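Local coordinates for protein ectonucleotide pyrophosphatase/phosphodiesterase family member 5 (Mus musculus, PDB 5VEO) that probably hydrolyses phosphodiester bonds of nucleotide substrates as a zinc-dependent ectoenzyme of the nucleotide pyrophosphatase/phosphodiesterase family, at residues I337-F349 with S377-S386. The protein carries 1 engineered substitution. Numbering follows the deposited sequence.
Sequences IFLAHGPAFRKNF and SFWNVQDLLS. With NAG (2-acetamido-2-deoxy-beta-D-glucopyranose), chain G.
Arg346 starts with CG anti to its own carbonyl carbon (chi1 -66°) and bends at chi3 (74°), which carries its guanidinium over the Phe349 ring and NH1 to Asp383 O, 2.8 Å away. Here the chain's last modelled residues close over the loop between strands 338-341 and 349-355 of the mixed sheet, in the alkaline-phosphatase-like domain. Phe345 and Leu385 form a single beta bridge: Arg346 N donates to Leu384 O, 3.0 Å away, and Ser386 N to Ala344 O. Arginine suits its place because the flat guanidinium lies over Phe349, NH1 offset toward the ring's rim, while NH1 sits in the plane of the Asp383 carbonyl; an alanine here would probably leave that carbonyl without this donor and take away the group lying over one face of the ring. The Asp383 carboxylate is instead salt-bridged to Lys351. Branched Leu384 serves three rings, sending CD1 to Phe338, CD2 to the edge of Phe349 and CB to Phe345, one face of which is covered by small Ala340. Leu385 CD2 lies 4.0 Å from Phe345 CE2, and its side chain also packs on helix 359-366. Beside the bridge, one water donates to Ala344 O (2.8 Å) and Ser386 O (3.0 Å).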
loop_
_atom_site.group_PDB
_atom_site.type_symbol
_atom_site.label_atom_id
_atom_site.label_comp_id
_atom_site.label_asym_id
_atom_site.label_seq_id
_atom_site.Cartn_x
_atom_site.Cartn_y
_atom_site.Cartn_z
ATOM N N ILE A 337 -6.362 5.352 -6.346
ATOM C CA ILE A 337 -6.879 6.717 -6.356
ATOM C C ILE A 337 -5.925 7.647 -5.620
ATOM O O ILE A 337 -5.191 7.238 -4.696
ATOM C CB ILE A 337 -8.261 6.839 -5.692
ATOM C CG1 ILE A 337 -8.209 6.270 -4.268
ATOM C CG2 ILE A 337 -9.343 6.314 -6.566
ATOM C CD1 ILE A 337 -9.246 6.806 -3.336
ATOM N N PHE A 338 -5.981 8.926 -5.987
ATOM C CA PHE A 338 -5.366 9.993 -5.193
ATOM C C PHE A 338 -6.175 11.272 -5.361
ATOM O O PHE A 338 -6.353 11.760 -6.487
ATOM C CB PHE A 338 -3.912 10.234 -5.604
ATOM C CG PHE A 338 -3.215 11.276 -4.777
ATOM C CD1 PHE A 338 -2.383 10.900 -3.738
ATOM C CD2 PHE A 338 -3.396 12.631 -5.033
ATOM C CE1 PHE A 338 -1.739 11.868 -2.958
ATOM C CE2 PHE A 338 -2.771 13.581 -4.270
ATOM C CZ PHE A 338 -1.935 13.198 -3.225
ATOM N N LEU A 339 -6.635 11.828 -4.245
ATOM C CA LEU A 339 -7.311 13.113 -4.264
ATOM C C LEU A 339 -7.049 13.808 -2.937
ATOM O O LEU A 339 -6.663 13.173 -1.963
ATOM C CB LEU A 339 -8.809 12.961 -4.556
ATOM C CG LEU A 339 -9.796 12.242 -3.659
ATOM C CD1 LEU A 339 -11.241 12.567 -4.095
ATOM C CD2 LEU A 339 -9.561 10.724 -3.682
ATOM N N ALA A 340 -7.243 15.122 -2.905
ATOM C CA ALA A 340 -6.944 15.831 -1.666
ATOM C C ALA A 340 -7.695 17.151 -1.610
ATOM O O ALA A 340 -8.089 17.716 -2.634
ATOM C CB ALA A 340 -5.447 16.074 -1.526
ATOM N N HIS A 341 -7.872 17.636 -0.378
ATOM C CA HIS A 341 -8.550 18.899 -0.114
ATOM C C HIS A 341 -7.898 19.558 1.083
ATOM O O HIS A 341 -7.613 18.887 2.068
ATOM C CB HIS A 341 -10.029 18.693 0.204
ATOM C CG HIS A 341 -10.676 19.900 0.807
ATOM N ND1 HIS A 341 -10.632 20.165 2.159
ATOM C CD2 HIS A 341 -11.362 20.920 0.240
ATOM C CE1 HIS A 341 -11.265 21.304 2.398
ATOM N NE2 HIS A 341 -11.713 21.783 1.252
ATOM N N GLY A 342 -7.677 20.869 1.002
ATOM C CA GLY A 342 -7.271 21.598 2.177
ATOM C C GLY A 342 -6.690 22.940 1.825
ATOM O O GLY A 342 -6.567 23.323 0.654
ATOM N N PRO A 343 -6.293 23.680 2.858
ATOM C CA PRO A 343 -5.815 25.048 2.627
ATOM C C PRO A 343 -4.557 25.111 1.780
ATOM O O PRO A 343 -4.341 26.111 1.083
ATOM C CB PRO A 343 -5.592 25.582 4.050
ATOM C CG PRO A 343 -5.493 24.383 4.912
ATOM C CD PRO A 343 -6.331 23.317 4.284
ATOM N N ALA A 344 -3.738 24.065 1.780
ATOM C CA ALA A 344 -2.527 24.040 0.973
ATOM C C ALA A 344 -2.757 23.569 -0.462
ATOM O O ALA A 344 -1.837 23.678 -1.283
ATOM C CB ALA A 344 -1.480 23.131 1.619
ATOM N N PHE A 345 -3.942 23.069 -0.781
ATOM C CA PHE A 345 -4.202 22.450 -2.077
ATOM C C PHE A 345 -5.054 23.333 -2.984
ATOM O O PHE A 345 -5.916 24.089 -2.527
ATOM C CB PHE A 345 -4.884 21.098 -1.871
ATOM C CG PHE A 345 -3.938 20.013 -1.468
ATOM C CD1 PHE A 345 -3.920 19.521 -0.172
ATOM C CD2 PHE A 345 -3.040 19.499 -2.387
ATOM C CE1 PHE A 345 -3.041 18.515 0.184
ATOM C CE2 PHE A 345 -2.155 18.504 -2.033
ATOM C CZ PHE A 345 -2.154 18.015 -0.728
ATOM N N ARG A 346 -4.800 23.233 -4.285
ATOM C CA ARG A 346 -5.638 23.909 -5.258
ATOM C C ARG A 346 -7.059 23.367 -5.210
ATOM O O ARG A 346 -7.349 22.353 -4.574
ATOM C CB ARG A 346 -5.053 23.754 -6.654
ATOM C CG ARG A 346 -3.744 24.466 -6.787
ATOM C CD ARG A 346 -3.000 24.041 -8.021
ATOM N NE ARG A 346 -3.582 24.596 -9.221
ATOM C CZ ARG A 346 -3.005 24.556 -10.419
ATOM N NH1 ARG A 346 -1.821 23.975 -10.563
ATOM N NH2 ARG A 346 -3.612 25.125 -11.466
ATOM N N LYS A 347 -7.955 24.064 -5.901
ATOM C CA LYS A 347 -9.367 23.706 -5.938
ATOM C C LYS A 347 -9.801 23.412 -7.363
ATOM O O LYS A 347 -9.509 24.192 -8.281
ATOM C CB LYS A 347 -10.223 24.826 -5.360
ATOM C CG LYS A 347 -9.980 25.067 -3.880
ATOM C CD LYS A 347 -10.894 26.186 -3.383
ATOM C CE LYS A 347 -11.988 25.690 -2.440
ATOM N NZ LYS A 347 -13.225 25.312 -3.207
ATOM N N ASN A 348 -10.532 22.319 -7.537
ATOM C CA ASN A 348 -11.064 21.880 -8.828
ATOM C C ASN A 348 -9.962 21.645 -9.866
ATOM O O ASN A 348 -10.110 21.991 -11.043
ATOM C CB ASN A 348 -12.100 22.878 -9.360
ATOM C CG ASN A 348 -13.043 22.247 -10.338
ATOM O OD1 ASN A 348 -13.313 21.043 -10.264
ATOM N ND2 ASN A 348 -13.544 23.037 -11.286
ATOM N N PHE A 349 -8.869 21.018 -9.440
ATOM C CA PHE A 349 -7.678 20.830 -10.257
ATOM C C PHE A 349 -7.427 19.346 -10.487
ATOM O O PHE A 349 -7.458 18.545 -9.537
ATOM C CB PHE A 349 -6.454 21.457 -9.593
ATOM C CG PHE A 349 -5.169 21.224 -10.340
ATOM C CD1 PHE A 349 -4.954 21.810 -11.588
ATOM C CD2 PHE A 349 -4.176 20.419 -9.810
ATOM C CE1 PHE A 349 -3.762 21.604 -12.270
ATOM C CE2 PHE A 349 -2.987 20.223 -10.481
ATOM C CZ PHE A 349 -2.789 20.798 -11.732
ATOM N N SER A 377 10.188 13.221 -5.685
ATOM C CA SER A 377 10.601 14.599 -5.911
ATOM C C SER A 377 9.442 15.523 -5.611
ATOM O O SER A 377 8.359 15.382 -6.185
ATOM C CB SER A 377 11.081 14.817 -7.338
ATOM O OG SER A 377 11.279 16.205 -7.572
ATOM N N PHE A 378 9.681 16.477 -4.715
ATOM C CA PHE A 378 8.691 17.511 -4.483
ATOM C C PHE A 378 8.365 18.250 -5.772
ATOM O O PHE A 378 7.213 18.644 -6.001
ATOM C CB PHE A 378 9.196 18.489 -3.431
ATOM C CG PHE A 378 8.280 19.616 -3.223
ATOM C CD1 PHE A 378 8.581 20.859 -3.732
ATOM C CD2 PHE A 378 7.086 19.427 -2.572
ATOM C CE1 PHE A 378 7.714 21.907 -3.558
ATOM C CE2 PHE A 378 6.215 20.469 -2.399
ATOM C CZ PHE A 378 6.533 21.711 -2.882
ATOM N N TRP A 379 9.364 18.456 -6.629
ATOM C CA TRP A 379 9.127 19.256 -7.822
ATOM C C TRP A 379 8.104 18.588 -8.733
ATOM O O TRP A 379 7.393 19.274 -9.470
ATOM C CB TRP A 379 10.461 19.531 -8.529
ATOM C CG TRP A 379 11.437 20.173 -7.587
ATOM C CD1 TRP A 379 12.661 19.696 -7.217
ATOM C CD2 TRP A 379 11.242 21.388 -6.844
ATOM N NE1 TRP A 379 13.246 20.546 -6.304
ATOM C CE2 TRP A 379 12.394 21.590 -6.058
ATOM C CE3 TRP A 379 10.205 22.324 -6.772
ATOM C CZ2 TRP A 379 12.545 22.695 -5.221
ATOM C CZ3 TRP A 379 10.356 23.422 -5.940
ATOM C CH2 TRP A 379 11.514 23.595 -5.173
ATOM N N ASN A 380 7.964 17.257 -8.645
ATOM C CA ASN A 380 6.959 16.554 -9.441
ATOM C C ASN A 380 5.531 16.870 -9.002
ATOM O O ASN A 380 4.607 16.738 -9.813
ATOM C CB ASN A 380 7.165 15.038 -9.360
ATOM C CG ASN A 380 8.512 14.580 -9.910
ATOM O OD1 ASN A 380 9.059 13.580 -9.444
ATOM N ND2 ASN A 380 9.045 15.291 -10.899
ATOM N N VAL A 381 5.314 17.249 -7.737
ATOM C CA VAL A 381 3.963 17.416 -7.217
ATOM C C VAL A 381 3.684 18.838 -6.737
ATOM O O VAL A 381 2.594 19.111 -6.234
ATOM C CB VAL A 381 3.668 16.392 -6.101
ATOM C CG1 VAL A 381 3.598 15.007 -6.698
ATOM C CG2 VAL A 381 4.716 16.431 -5.016
ATOM N N GLN A 382 4.621 19.768 -6.932
ATOM C CA GLN A 382 4.403 21.136 -6.466
ATOM C C GLN A 382 3.175 21.773 -7.110
ATOM O O GLN A 382 2.548 22.644 -6.497
ATOM C CB GLN A 382 5.649 21.988 -6.717
ATOM C CG GLN A 382 6.024 22.148 -8.166
ATOM C CD GLN A 382 7.228 23.054 -8.356
ATOM O OE1 GLN A 382 7.522 23.897 -7.509
ATOM N NE2 GLN A 382 7.938 22.875 -9.464
ATOM N N ASP A 383 2.783 21.338 -8.315
ATOM C CA ASP A 383 1.625 21.955 -8.960
ATOM C C ASP A 383 0.293 21.576 -8.324
ATOM O O ASP A 383 -0.732 22.150 -8.704
ATOM C CB ASP A 383 1.578 21.633 -10.462
ATOM C CG ASP A 383 1.681 20.146 -10.774
ATOM O OD1 ASP A 383 2.162 19.354 -9.946
ATOM O OD2 ASP A 383 1.306 19.768 -11.904
ATOM N N LEU A 384 0.270 20.648 -7.354
ATOM C CA LEU A 384 -0.955 20.408 -6.604
ATOM C C LEU A 384 -1.258 21.517 -5.600
ATOM O O LEU A 384 -2.396 21.614 -5.128
ATOM C CB LEU A 384 -0.858 19.078 -5.855
ATOM C CG LEU A 384 -0.731 17.839 -6.722
ATOM C CD1 LEU A 384 -0.416 16.615 -5.840
ATOM C CD2 LEU A 384 -2.016 17.625 -7.524
ATOM N N LEU A 385 -0.271 22.343 -5.273
ATOM C CA LEU A 385 -0.367 23.258 -4.142
ATOM C C LEU A 385 -0.861 24.633 -4.574
ATOM O O LEU A 385 -0.542 25.113 -5.668
ATOM C CB LEU A 385 0.997 23.376 -3.457
ATOM C CG LEU A 385 1.546 22.063 -2.872
ATOM C CD1 LEU A 385 2.854 22.271 -2.154
ATOM C CD2 LEU A 385 0.537 21.435 -1.929
ATOM N N SER A 386 -1.671 25.246 -3.712
ATOM C CA SER A 386 -2.195 26.598 -3.958
ATOM C C SER A 386 -1.089 27.639 -3.862
ATOM O O SER A 386 -0.128 27.447 -3.116
ATOM C CB SER A 386 -3.311 26.916 -2.964
ATOM O OG SER A 386 -2.872 26.701 -1.628
HETATM C C1 NAG G . 8.160 9.197 -11.748
HETATM C C2 NAG G . 8.040 10.509 -12.567
HETATM C C3 NAG G . 8.913 10.458 -13.820
HETATM C C4 NAG G . 10.336 10.050 -13.476
HETATM C C5 NAG G . 10.320 8.729 -12.725
HETATM C C6 NAG G . 11.701 8.263 -12.345
HETATM C C7 NAG G . 5.926 11.711 -12.299
HETATM C C8 NAG G . 4.529 11.877 -12.805
HETATM N N2 NAG G . 6.665 10.795 -12.930
HETATM O O3 NAG G . 8.927 11.745 -14.428
HETATM O O4 NAG G . 11.110 9.895 -14.660
HETATM O O5 NAG G . 9.575 8.889 -11.511
HETATM O O6 NAG G . 12.203 8.997 -11.237
HETATM O O7 NAG G . 6.355 12.347 -11.317
HETATM O O HOH W 1 0.143 25.621 -0.732
#